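PDB 5WLH: LbaCas13a H328A (C2c2) from Lachnospiraceae bacterium NK4A179, which probably processes its own precursor CRISPR RNA and, guided by the mature RNA, cleaves target and bystander RNA through a pair of HEPN nuclease domains. Local coordinates for residues Ala1115-Gly1120 / Leu1292-Val1297; Arg1050-Lys1055 / Ile1364-Tyr1369; Val306-Tyr311 / Val383-Glu388. All blocks are in the same frame, centred on the assembly; numbering follows the deposited sequence.

Contact 1 (Ala1115-Gly1120 / Leu1292-Val1297); sequences ADELQG and LLQHFV. With nucleotides of chain B.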
loop_
_atom_site.group_PDB
_atom_site.type_symbol
_atom_site.label_atom_id
_atom_site.label_comp_id
_atom_site.label_asym_id
_atom_site.label_seq_id
_atom_site.Cartn_x
_atom_site.Cartn_y
_atom_site.Cartn_z
ATOM N N ALA A 1115 -15.064 7.157 -1.214
ATOM C CA ALA A 1115 -15.704 5.854 -1.332
ATOM C C ALA A 1115 -15.008 4.993 -2.377
ATOM O O ALA A 1115 -14.772 3.798 -2.153
ATOM C CB ALA A 1115 -17.181 6.035 -1.688
ATOM N N ASP A 1116 -14.667 5.580 -3.521
ATOM C CA ASP A 1116 -13.896 4.833 -4.517
ATOM C C ASP A 1116 -12.567 4.355 -3.948
ATOM O O ASP A 1116 -12.084 3.273 -4.301
ATOM C CB ASP A 1116 -13.631 5.689 -5.751
ATOM C CG ASP A 1116 -14.858 5.886 -6.601
ATOM O OD1 ASP A 1116 -15.833 5.120 -6.426
ATOM O OD2 ASP A 1116 -14.831 6.814 -7.439
ATOM N N GLU A 1117 -11.915 5.177 -3.124
ATOM C CA GLU A 1117 -10.641 4.731 -2.560
ATOM C C GLU A 1117 -10.845 3.638 -1.520
ATOM O O GLU A 1117 -10.043 2.695 -1.432
ATOM C CB GLU A 1117 -9.871 5.893 -1.943
ATOM C CG GLU A 1117 -9.376 6.884 -2.958
ATOM C CD GLU A 1117 -8.847 8.149 -2.322
ATOM O OE1 GLU A 1117 -8.613 8.154 -1.093
ATOM O OE2 GLU A 1117 -8.655 9.139 -3.060
ATOM N N LEU A 1118 -11.892 3.752 -0.698
ATOM C CA LEU A 1118 -12.177 2.664 0.233
ATOM C C LEU A 1118 -12.539 1.390 -0.506
ATOM O O LEU A 1118 -12.099 0.295 -0.128
ATOM C CB LEU A 1118 -13.316 3.053 1.173
ATOM C CG LEU A 1118 -12.962 4.225 2.084
ATOM C CD1 LEU A 1118 -14.227 4.700 2.781
ATOM C CD2 LEU A 1118 -11.900 3.816 3.093
ATOM N N GLN A 1119 -13.345 1.514 -1.566
ATOM C CA GLN A 1119 -13.773 0.333 -2.306
ATOM C C GLN A 1119 -12.611 -0.221 -3.111
ATOM O O GLN A 1119 -12.432 -1.437 -3.208
ATOM C CB GLN A 1119 -14.928 0.700 -3.240
ATOM C CG GLN A 1119 -15.322 -0.385 -4.237
ATOM C CD GLN A 1119 -16.082 -1.524 -3.605
ATOM O OE1 GLN A 1119 -16.092 -1.688 -2.388
ATOM N NE2 GLN A 1119 -16.719 -2.335 -4.439
ATOM N N GLY A 1120 -11.813 0.673 -3.683
ATOM C CA GLY A 1120 -10.654 0.236 -4.444
ATOM C C GLY A 1120 -9.652 -0.510 -3.587
ATOM O O GLY A 1120 -9.059 -1.487 -4.029
ATOM N N LEU A 1292 -8.333 7.715 5.337
ATOM C CA LEU A 1292 -9.032 8.860 5.919
ATOM C C LEU A 1292 -8.086 10.026 6.184
ATOM O O LEU A 1292 -8.432 11.188 5.924
ATOM C CB LEU A 1292 -9.730 8.428 7.209
ATOM C CG LEU A 1292 -10.744 7.332 6.871
ATOM C CD1 LEU A 1292 -11.097 6.507 8.125
ATOM C CD2 LEU A 1292 -11.990 7.950 6.261
ATOM N N LEU A 1293 -6.894 9.741 6.709
ATOM C CA LEU A 1293 -5.942 10.807 6.990
ATOM C C LEU A 1293 -5.490 11.508 5.712
ATOM O O LEU A 1293 -5.209 12.719 5.736
ATOM C CB LEU A 1293 -4.747 10.251 7.751
ATOM C CG LEU A 1293 -3.840 11.273 8.447
ATOM C CD1 LEU A 1293 -4.684 12.181 9.306
ATOM C CD2 LEU A 1293 -2.809 10.559 9.311
ATOM N N GLN A 1294 -5.430 10.781 4.583
ATOM C CA GLN A 1294 -5.111 11.433 3.308
ATOM C C GLN A 1294 -6.088 12.547 2.997
ATOM O O GLN A 1294 -5.745 13.502 2.278
ATOM C CB GLN A 1294 -5.134 10.433 2.148
ATOM C CG GLN A 1294 -3.838 9.696 1.963
ATOM C CD GLN A 1294 -4.018 8.422 1.166
ATOM O OE1 GLN A 1294 -3.434 7.382 1.487
ATOM N NE2 GLN A 1294 -4.826 8.496 0.122
ATOM N N HIS A 1295 -7.320 12.419 3.487
ATOM C CA HIS A 1295 -8.350 13.429 3.311
ATOM C C HIS A 1295 -8.493 14.313 4.539
ATOM O O HIS A 1295 -9.534 14.961 4.709
ATOM C CB HIS A 1295 -9.656 12.738 2.933
ATOM C CG HIS A 1295 -9.520 11.980 1.654
ATOM N ND1 HIS A 1295 -9.729 12.565 0.428
ATOM C CD2 HIS A 1295 -9.077 10.724 1.404
ATOM C CE1 HIS A 1295 -9.483 11.685 -0.527
ATOM N NE2 HIS A 1295 -9.091 10.557 0.039
ATOM N N PHE A 1296 -7.451 14.342 5.377
ATOM C CA PHE A 1296 -7.300 15.217 6.543
ATOM C C PHE A 1296 -8.293 14.904 7.655
ATOM O O PHE A 1296 -8.585 15.763 8.494
ATOM C CB PHE A 1296 -7.361 16.690 6.138
ATOM C CG PHE A 1296 -6.351 17.034 5.095
ATOM C CD1 PHE A 1296 -5.009 17.055 5.402
ATOM C CD2 PHE A 1296 -6.739 17.242 3.785
ATOM C CE1 PHE A 1296 -4.059 17.330 4.425
ATOM C CE2 PHE A 1296 -5.803 17.525 2.811
ATOM C CZ PHE A 1296 -4.464 17.568 3.132
ATOM N N VAL A 1297 -8.766 13.660 7.706
ATOM C CA VAL A 1297 -9.688 13.193 8.737
ATOM C C VAL A 1297 -8.936 12.218 9.636
ATOM O O VAL A 1297 -8.428 11.198 9.160
ATOM C CB VAL A 1297 -10.924 12.530 8.113
ATOM C CG1 VAL A 1297 -11.879 12.005 9.199
ATOM C CG2 VAL A 1297 -11.639 13.517 7.201
ATOM P P C B 40 -7.972 22.293 0.810
ATOM O OP1 C B 40 -8.848 22.015 1.985
ATOM O OP2 C B 40 -7.411 23.658 0.585
ATOM O "O5'" C B 40 -6.747 21.297 0.890
ATOM C "C5'" C B 40 -5.677 21.468 -0.008
ATOM C "C4'" C B 40 -4.677 20.366 0.117
ATOM O "O4'" C B 40 -5.275 19.120 -0.311
ATOM C "C3'" C B 40 -3.456 20.531 -0.765
ATOM O "O3'" C B 40 -2.503 21.380 -0.138
ATOM C "C2'" C B 40 -2.977 19.093 -0.947
ATOM O "O2'" C B 40 -2.193 18.692 0.168
ATOM C "C1'" C B 40 -4.297 18.307 -0.915
ATOM N N1 C B 40 -4.790 17.881 -2.249
ATOM C C2 C B 40 -4.126 16.831 -2.908
ATOM O O2 C B 40 -3.124 16.338 -2.365
ATOM N N3 C B 40 -4.579 16.412 -4.118
ATOM C C4 C B 40 -5.662 16.975 -4.662
ATOM N N4 C B 40 -6.078 16.530 -5.855
ATOM C C5 C B 40 -6.367 18.028 -4.012
ATOM C C6 C B 40 -5.904 18.439 -2.818
#
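Glu-1117 and His-1295 reach for each other from opposite directions and meet in a short, nearly straight hydrogen bond, a compact example of how one polar pair can join helix 1106-1145 to the turn that follows helix 1284-1294, near the surface. His-1295 NE2 donates to Glu-1117 OE1 over 2.7 Å with an N-H...O angle of 170°. The oxygen lies at the edge of the imidazole, close to its plane. From the carboxylate's side the fit is less flat: OE1 is approached on its syn side but 31° out of the carboxylate plane, and the two flat groups are turned 37° apart. Glu-1117 sets CG anti to its carbonyl carbon and then runs out extended, which carries the acid clear of its helix. Gln-1294 stays at the margin, its NE2 4.0 Å from Glu-1117 OE1.

The imidazole leaves the chain where helix 1284-1294 stops. A Schellman motif ends that helix: Phe-1296, with positive phi, is its C-prime residue, and Leu-1292 O accepts both His-1295 N and Val-1297 N, from opposite faces of its plane. The same turn sends the Phe-1296 ring to the guide RNA, where CE2 comes 3.5 Å from O4' of C40 of chain B.

Beneath the polar pair, Leu-1118 packs on Leu-1288 and Ile-1291. Farther along helix 1106-1145, Gln-1119 NE2 hydrogen-bonds Ile-1249 O, within an R-x4-H sequence at the end of helix 1239-1250, consistent with the second HEPN domain. Beyond the turn, strand 1297-1310 begins; Phe-1296 hydrogen-bonds Glu-1339 through the backbone and sets its ring edge-to-face with Phe-1341, both on strand 1336-1344.

Contact 2 (Arg1050-Lys1055 / Ile1364-Tyr1369); sequences RRFLEK and IRLLFY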
loop_
_atom_site.group_PDB
_atom_site.type_symbol
_atom_site.label_atom_id
_atom_site.label_comp_id
_atom_site.label_asym_id
_atom_site.label_seq_id
_atom_site.Cartn_x
_atom_site.Cartn_y
_atom_site.Cartn_z
ATOM N N ARG A 1050 -25.477 7.021 -6.824
ATOM C CA ARG A 1050 -26.452 8.053 -6.486
ATOM C C ARG A 1050 -27.052 7.814 -5.115
ATOM O O ARG A 1050 -27.040 8.707 -4.260
ATOM C CB ARG A 1050 -27.550 8.108 -7.547
ATOM C CG ARG A 1050 -28.598 9.181 -7.317
ATOM C CD ARG A 1050 -29.690 9.082 -8.380
ATOM N NE ARG A 1050 -30.931 9.724 -7.963
ATOM C CZ ARG A 1050 -31.988 9.874 -8.756
ATOM N NH1 ARG A 1050 -33.084 10.469 -8.307
ATOM N NH2 ARG A 1050 -31.947 9.428 -10.005
ATOM N N ARG A 1051 -27.591 6.615 -4.888
ATOM C CA ARG A 1051 -28.256 6.343 -3.620
ATOM C C ARG A 1051 -27.279 6.470 -2.465
ATOM O O ARG A 1051 -27.632 6.968 -1.392
ATOM C CB ARG A 1051 -28.892 4.954 -3.648
ATOM C CG ARG A 1051 -29.978 4.804 -4.716
ATOM C CD ARG A 1051 -31.079 3.856 -4.272
ATOM N NE ARG A 1051 -30.621 2.476 -4.124
ATOM C CZ ARG A 1051 -30.742 1.766 -3.006
ATOM N NH1 ARG A 1051 -31.300 2.309 -1.938
ATOM N NH2 ARG A 1051 -30.307 0.513 -2.953
ATOM N N PHE A 1052 -26.025 6.066 -2.680
ATOM C CA PHE A 1052 -25.012 6.233 -1.642
ATOM C C PHE A 1052 -24.811 7.708 -1.302
ATOM O O PHE A 1052 -24.853 8.103 -0.127
ATOM C CB PHE A 1052 -23.702 5.589 -2.109
ATOM C CG PHE A 1052 -22.495 6.043 -1.348
ATOM C CD1 PHE A 1052 -22.231 5.529 -0.088
ATOM C CD2 PHE A 1052 -21.608 6.956 -1.899
ATOM C CE1 PHE A 1052 -21.108 5.929 0.618
ATOM C CE2 PHE A 1052 -20.492 7.365 -1.190
ATOM C CZ PHE A 1052 -20.247 6.849 0.070
ATOM N N LEU A 1053 -24.591 8.540 -2.323
ATOM C CA LEU A 1053 -24.360 9.961 -2.079
ATOM C C LEU A 1053 -25.555 10.604 -1.381
ATOM O O LEU A 1053 -25.380 11.400 -0.454
ATOM C CB LEU A 1053 -24.052 10.681 -3.386
ATOM C CG LEU A 1053 -22.660 10.361 -3.940
ATOM C CD1 LEU A 1053 -22.575 10.796 -5.384
ATOM C CD2 LEU A 1053 -21.583 11.053 -3.108
ATOM N N GLU A 1054 -26.778 10.253 -1.801
ATOM C CA GLU A 1054 -27.971 10.765 -1.121
ATOM C C GLU A 1054 -28.032 10.316 0.333
ATOM O O GLU A 1054 -28.555 11.043 1.188
ATOM C CB GLU A 1054 -29.241 10.309 -1.841
ATOM C CG GLU A 1054 -29.388 10.821 -3.256
ATOM C CD GLU A 1054 -30.461 10.070 -4.022
ATOM O OE1 GLU A 1054 -30.726 8.901 -3.689
ATOM O OE2 GLU A 1054 -31.047 10.647 -4.954
ATOM N N LYS A 1055 -27.520 9.125 0.636
ATOM C CA LYS A 1055 -27.600 8.610 1.996
ATOM C C LYS A 1055 -26.553 9.206 2.924
ATOM O O LYS A 1055 -26.737 9.171 4.144
ATOM C CB LYS A 1055 -27.476 7.082 1.989
ATOM C CG LYS A 1055 -28.771 6.363 1.596
ATOM C CD LYS A 1055 -28.524 4.927 1.164
ATOM C CE LYS A 1055 -29.736 4.346 0.455
ATOM N NZ LYS A 1055 -30.946 4.362 1.333
ATOM N N ILE A 1364 -18.306 10.394 8.648
ATOM C CA ILE A 1364 -18.844 9.418 9.591
ATOM C C ILE A 1364 -20.011 8.653 8.974
ATOM O O ILE A 1364 -20.115 7.431 9.121
ATOM C CB ILE A 1364 -19.241 10.118 10.907
ATOM C CG1 ILE A 1364 -17.984 10.467 11.700
ATOM C CG2 ILE A 1364 -20.176 9.238 11.716
ATOM C CD1 ILE A 1364 -18.237 11.536 12.811
ATOM N N ARG A 1365 -20.896 9.348 8.259
ATOM C CA ARG A 1365 -22.006 8.649 7.622
ATOM C C ARG A 1365 -21.497 7.675 6.566
ATOM O O ARG A 1365 -22.023 6.567 6.412
ATOM C CB ARG A 1365 -22.956 9.653 6.990
ATOM C CG ARG A 1365 -23.639 10.576 7.999
ATOM C CD ARG A 1365 -25.017 10.884 7.467
ATOM N NE ARG A 1365 -25.106 12.222 6.920
ATOM C CZ ARG A 1365 -26.097 12.651 6.146
ATOM N NH1 ARG A 1365 -27.096 11.844 5.792
ATOM N NH2 ARG A 1365 -26.082 13.903 5.720
ATOM N N LEU A 1366 -20.490 8.096 5.815
ATOM C CA LEU A 1366 -19.865 7.213 4.841
ATOM C C LEU A 1366 -19.357 5.942 5.506
ATOM O O LEU A 1366 -19.531 4.835 4.978
ATOM C CB LEU A 1366 -18.731 7.980 4.160
ATOM C CG LEU A 1366 -17.714 7.308 3.254
ATOM C CD1 LEU A 1366 -17.220 8.349 2.254
ATOM C CD2 LEU A 1366 -16.572 6.779 4.086
ATOM N N LEU A 1367 -18.703 6.080 6.657
ATOM C CA LEU A 1367 -18.108 4.914 7.304
ATOM C C LEU A 1367 -19.155 4.016 7.934
ATOM O O LEU A 1367 -18.996 2.786 7.949
ATOM C CB LEU A 1367 -17.113 5.357 8.366
ATOM C CG LEU A 1367 -15.849 6.002 7.794
ATOM C CD1 LEU A 1367 -15.093 6.679 8.925
ATOM C CD2 LEU A 1367 -15.004 4.920 7.141
ATOM N N PHE A 1368 -20.221 4.605 8.471
ATOM C CA PHE A 1368 -21.130 3.878 9.351
ATOM C C PHE A 1368 -22.421 3.448 8.689
ATOM O O PHE A 1368 -23.028 2.479 9.148
ATOM C CB PHE A 1368 -21.501 4.726 10.574
ATOM C CG PHE A 1368 -20.501 4.650 11.688
ATOM C CD1 PHE A 1368 -20.576 3.635 12.638
ATOM C CD2 PHE A 1368 -19.479 5.574 11.778
ATOM C CE1 PHE A 1368 -19.655 3.562 13.668
ATOM C CE2 PHE A 1368 -18.552 5.504 12.810
ATOM C CZ PHE A 1368 -18.634 4.509 13.749
ATOM N N TYR A 1369 -22.883 4.162 7.668
ATOM C CA TYR A 1369 -24.177 3.847 7.069
ATOM C C TYR A 1369 -24.260 2.357 6.716
ATOM O O TYR A 1369 -23.349 1.830 6.062
ATOM C CB TYR A 1369 -24.410 4.695 5.816
ATOM C CG TYR A 1369 -25.848 4.615 5.372
ATOM C CD1 TYR A 1369 -26.290 3.557 4.592
ATOM C CD2 TYR A 1369 -26.774 5.553 5.800
ATOM C CE1 TYR A 1369 -27.614 3.454 4.225
ATOM C CE2 TYR A 1369 -28.104 5.461 5.431
ATOM C CZ TYR A 1369 -28.517 4.410 4.648
ATOM O OH TYR A 1369 -29.840 4.309 4.269
#
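Lys-1055 lies across one face of the Tyr-1369 ring and then turns its amine back to the phenol oxygen, so that one residue supplies both an apolar and a polar hold. Lys-1055 CB stands 4.0 Å from the centroid of the Tyr-1369 ring, 16° off the normal, in a CH-pi contact; farther out, Lys-1055 CD is 3.5 Å from Tyr-1369 CE1. The lysine chain is extended as far as CE, and a bend at the last torsion (chi4 -59°) brings NZ to within hydrogen-bonding distance, 3.1 Å, of Tyr-1369 OH. Alongside, the rim of Phe-1052 adds a purely apolar contact: its CZ meets Leu-1366 CD1 at 4.0 Å, with the methyl at the ring edge.

Tyr-1369 is the first residue past helix 1357-1368, which is probably part of the second HEPN domain, and the short helix 1050-1056 lies against the end of it. Arg-1365, one turn back, places NH1 3.2 Å from Lys-1055 O, but its stronger partner is Asp-1058, which forms a salt bridge with NH2.

Behind this shell, Leu-1053 packs on Leu-1108 and Ser-1112 of helix 1106-1145, while Phe-1368 leans on Thr-1329 and Ile-1330 of strand 1321-1330. On the outer side of helix 1050-1056, a salt bridge runs from Arg-1050 NE to Glu-1054 OE2 over 3.1 Å, in the guanidinium plane but 48° above that of the carboxylate.

Contact 3 (Val306-Tyr311 / Val383-Glu388); sequences VVLYFY and VKAVEE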
loop_
_atom_site.group_PDB
_atom_site.type_symbol
_atom_site.label_atom_id
_atom_site.label_comp_id
_atom_site.label_asym_id
_atom_site.label_seq_id
_atom_site.Cartn_x
_atom_site.Cartn_y
_atom_site.Cartn_z
ATOM N N VAL A 306 2.378 -26.562 21.559
ATOM C CA VAL A 306 1.832 -25.315 22.096
ATOM C C VAL A 306 1.259 -25.554 23.486
ATOM O O VAL A 306 1.475 -24.765 24.416
ATOM C CB VAL A 306 0.761 -24.744 21.152
ATOM C CG1 VAL A 306 0.091 -23.510 21.780
ATOM C CG2 VAL A 306 1.362 -24.408 19.795
ATOM N N VAL A 307 0.505 -26.641 23.646
ATOM C CA VAL A 307 -0.066 -26.928 24.958
ATOM C C VAL A 307 1.047 -27.123 25.983
ATOM O O VAL A 307 0.991 -26.580 27.098
ATOM C CB VAL A 307 -0.997 -28.152 24.881
ATOM C CG1 VAL A 307 -1.370 -28.624 26.306
ATOM C CG2 VAL A 307 -2.251 -27.819 24.053
ATOM N N LEU A 308 2.081 -27.888 25.618
ATOM C CA LEU A 308 3.219 -28.092 26.512
ATOM C C LEU A 308 3.856 -26.769 26.912
ATOM O O LEU A 308 4.173 -26.545 28.088
ATOM C CB LEU A 308 4.261 -28.989 25.850
ATOM C CG LEU A 308 5.631 -28.961 26.522
ATOM C CD1 LEU A 308 5.564 -29.661 27.878
ATOM C CD2 LEU A 308 6.708 -29.586 25.633
ATOM N N TYR A 309 4.066 -25.886 25.938
ATOM C CA TYR A 309 4.789 -24.651 26.202
ATOM C C TYR A 309 4.086 -23.812 27.255
ATOM O O TYR A 309 4.728 -23.289 28.180
ATOM C CB TYR A 309 4.944 -23.860 24.903
ATOM C CG TYR A 309 5.948 -22.736 24.975
ATOM C CD1 TYR A 309 5.593 -21.485 25.477
ATOM C CD2 TYR A 309 7.245 -22.919 24.523
ATOM C CE1 TYR A 309 6.513 -20.450 25.512
ATOM C CE2 TYR A 309 8.175 -21.892 24.567
ATOM C CZ TYR A 309 7.801 -20.667 25.076
ATOM O OH TYR A 309 8.729 -19.660 25.098
ATOM N N PHE A 310 2.771 -23.678 27.144
ATOM C CA PHE A 310 2.038 -22.747 27.981
ATOM C C PHE A 310 1.387 -23.399 29.191
ATOM O O PHE A 310 1.087 -22.695 30.159
ATOM C CB PHE A 310 0.948 -22.043 27.167
ATOM C CG PHE A 310 1.494 -21.076 26.173
ATOM C CD1 PHE A 310 1.943 -19.825 26.584
ATOM C CD2 PHE A 310 1.605 -21.422 24.834
ATOM C CE1 PHE A 310 2.475 -18.921 25.667
ATOM C CE2 PHE A 310 2.142 -20.522 23.917
ATOM C CZ PHE A 310 2.567 -19.267 24.337
ATOM N N TYR A 311 1.145 -24.702 29.153
ATOM C CA TYR A 311 0.397 -25.351 30.222
ATOM C C TYR A 311 1.176 -26.459 30.902
ATOM O O TYR A 311 0.688 -27.013 31.891
ATOM C CB TYR A 311 -0.942 -25.889 29.696
ATOM C CG TYR A 311 -1.773 -24.785 29.083
ATOM C CD1 TYR A 311 -2.545 -23.945 29.876
ATOM C CD2 TYR A 311 -1.747 -24.554 27.708
ATOM C CE1 TYR A 311 -3.289 -22.903 29.303
ATOM C CE2 TYR A 311 -2.488 -23.541 27.134
ATOM C CZ TYR A 311 -3.250 -22.711 27.934
ATOM O OH TYR A 311 -3.976 -21.701 27.340
ATOM N N VAL A 383 11.605 -27.194 26.413
ATOM C CA VAL A 383 12.779 -27.866 25.868
ATOM C C VAL A 383 13.075 -29.128 26.672
ATOM O O VAL A 383 13.324 -30.199 26.106
ATOM C CB VAL A 383 13.977 -26.896 25.839
ATOM C CG1 VAL A 383 15.275 -27.646 25.670
ATOM C CG2 VAL A 383 13.827 -25.859 24.701
ATOM N N LYS A 384 12.996 -29.033 28.001
ATOM C CA LYS A 384 13.231 -30.207 28.840
ATOM C C LYS A 384 12.193 -31.297 28.579
ATOM O O LYS A 384 12.540 -32.479 28.457
ATOM C CB LYS A 384 13.228 -29.794 30.313
ATOM C CG LYS A 384 13.102 -30.956 31.292
ATOM C CD LYS A 384 13.122 -30.466 32.739
ATOM C CE LYS A 384 13.070 -31.626 33.724
ATOM N NZ LYS A 384 14.389 -32.317 33.807
ATOM N N ALA A 385 10.917 -30.922 28.477
ATOM C CA ALA A 385 9.871 -31.919 28.299
ATOM C C ALA A 385 9.938 -32.593 26.929
ATOM O O ALA A 385 9.673 -33.797 26.823
ATOM C CB ALA A 385 8.501 -31.285 28.516
ATOM N N VAL A 386 10.249 -31.851 25.856
ATOM C CA VAL A 386 10.323 -32.528 24.560
ATOM C C VAL A 386 11.521 -33.455 24.499
ATOM O O VAL A 386 11.529 -34.407 23.702
ATOM C CB VAL A 386 10.380 -31.561 23.360
ATOM C CG1 VAL A 386 9.126 -30.718 23.290
ATOM C CG2 VAL A 386 11.629 -30.714 23.395
ATOM N N GLU A 387 12.543 -33.186 25.313
ATOM C CA GLU A 387 13.688 -34.081 25.439
ATOM C C GLU A 387 13.341 -35.311 26.271
ATOM O O GLU A 387 13.771 -36.425 25.949
ATOM C CB GLU A 387 14.872 -33.333 26.067
ATOM C CG GLU A 387 15.550 -32.299 25.159
ATOM C CD GLU A 387 16.482 -31.328 25.901
ATOM O OE1 GLU A 387 16.421 -31.241 27.151
ATOM O OE2 GLU A 387 17.283 -30.644 25.221
ATOM N N GLU A 388 12.549 -35.136 27.328
ATOM C CA GLU A 388 12.353 -36.175 28.331
ATOM C C GLU A 388 11.020 -36.891 28.248
ATOM O O GLU A 388 10.928 -38.036 28.686
ATOM C CB GLU A 388 12.493 -35.583 29.741
ATOM C CG GLU A 388 13.839 -34.959 29.995
ATOM C CD GLU A 388 13.932 -34.303 31.364
ATOM O OE1 GLU A 388 13.034 -34.520 32.207
ATOM O OE2 GLU A 388 14.904 -33.554 31.586
#
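Lys-384 NZ and Glu-388 OE2, 2.6 Å apart, make the shortest polar bond here, a salt bridge along the exposed flank of helix 357-388; Ala-385 and Val-386, between them in sequence, belong to the buried flank that receives Leu-308. The case illustrates helix-on-helix packing in a helix-rich region, where helices 292-311 and 357-388 meet; between the two segments the contact rests on one branched side chain, with no hydrogen bond. The bridge joins residues four apart, a turn of helix, and the lysine nitrogen takes the syn lone pair of the glutamate.

Across the interface Leu-308 points toward the other helix and divides its work between two methyls. Its CG stands opposite its own backbone nitrogen (chi1 164°), which sends the fork over Ala-385. CD1 presses on Ala-385 CB at 3.4 Å, tighter than ordinary van der Waals contact, while CD2 touches Val-386 CG1 at 3.6 Å and remains 3.8 Å from Ala-385 CB. The alanine methyl faces both arms of the leucine fork. The closest CA atoms of the two segments, Leu-308 CA and Ala-385 CA, are 7.9 Å apart.

Polar bonds to the same helix continue nearby: Leu-308 O accepts from Gln-381 NE2, and Tyr-309 OH bonds Asn-375 OD1. Helices 398-417 and 429-458 cover other sides of segment 306-311, with Phe-310 touching Val-412 and Ser-433. Within that segment Tyr-309 CD1 sits over the centre of the Phe-310 ring, 3.8 Å above its plane.

How the contacts relate
Contacts 1 and 2 are neighbours that pack directly on each other, their centres 14 Å apart. Helix 1106-1145 joins them: Leu-1118 CD1 of contact 1 packs 3.4 Å from Leu-1366 CD2 of contact 2, and Ala-1115 CB lies 3.6 Å from Phe-1052 CE2. In sequence, both segments of contact 1 fall between those of contact 2. Segment 1292-1297 of contact 1 touches the guide RNA through Phe-1296, whereas contact 2 stays about 12 Å from it at the nearest atoms. Contact 3 is complete earlier in the chain and stands apart, its centre 47 Å from that of contact 1 and 53 Å from that of contact 2, yet its nearest atom is about 7 Å from the same RNA.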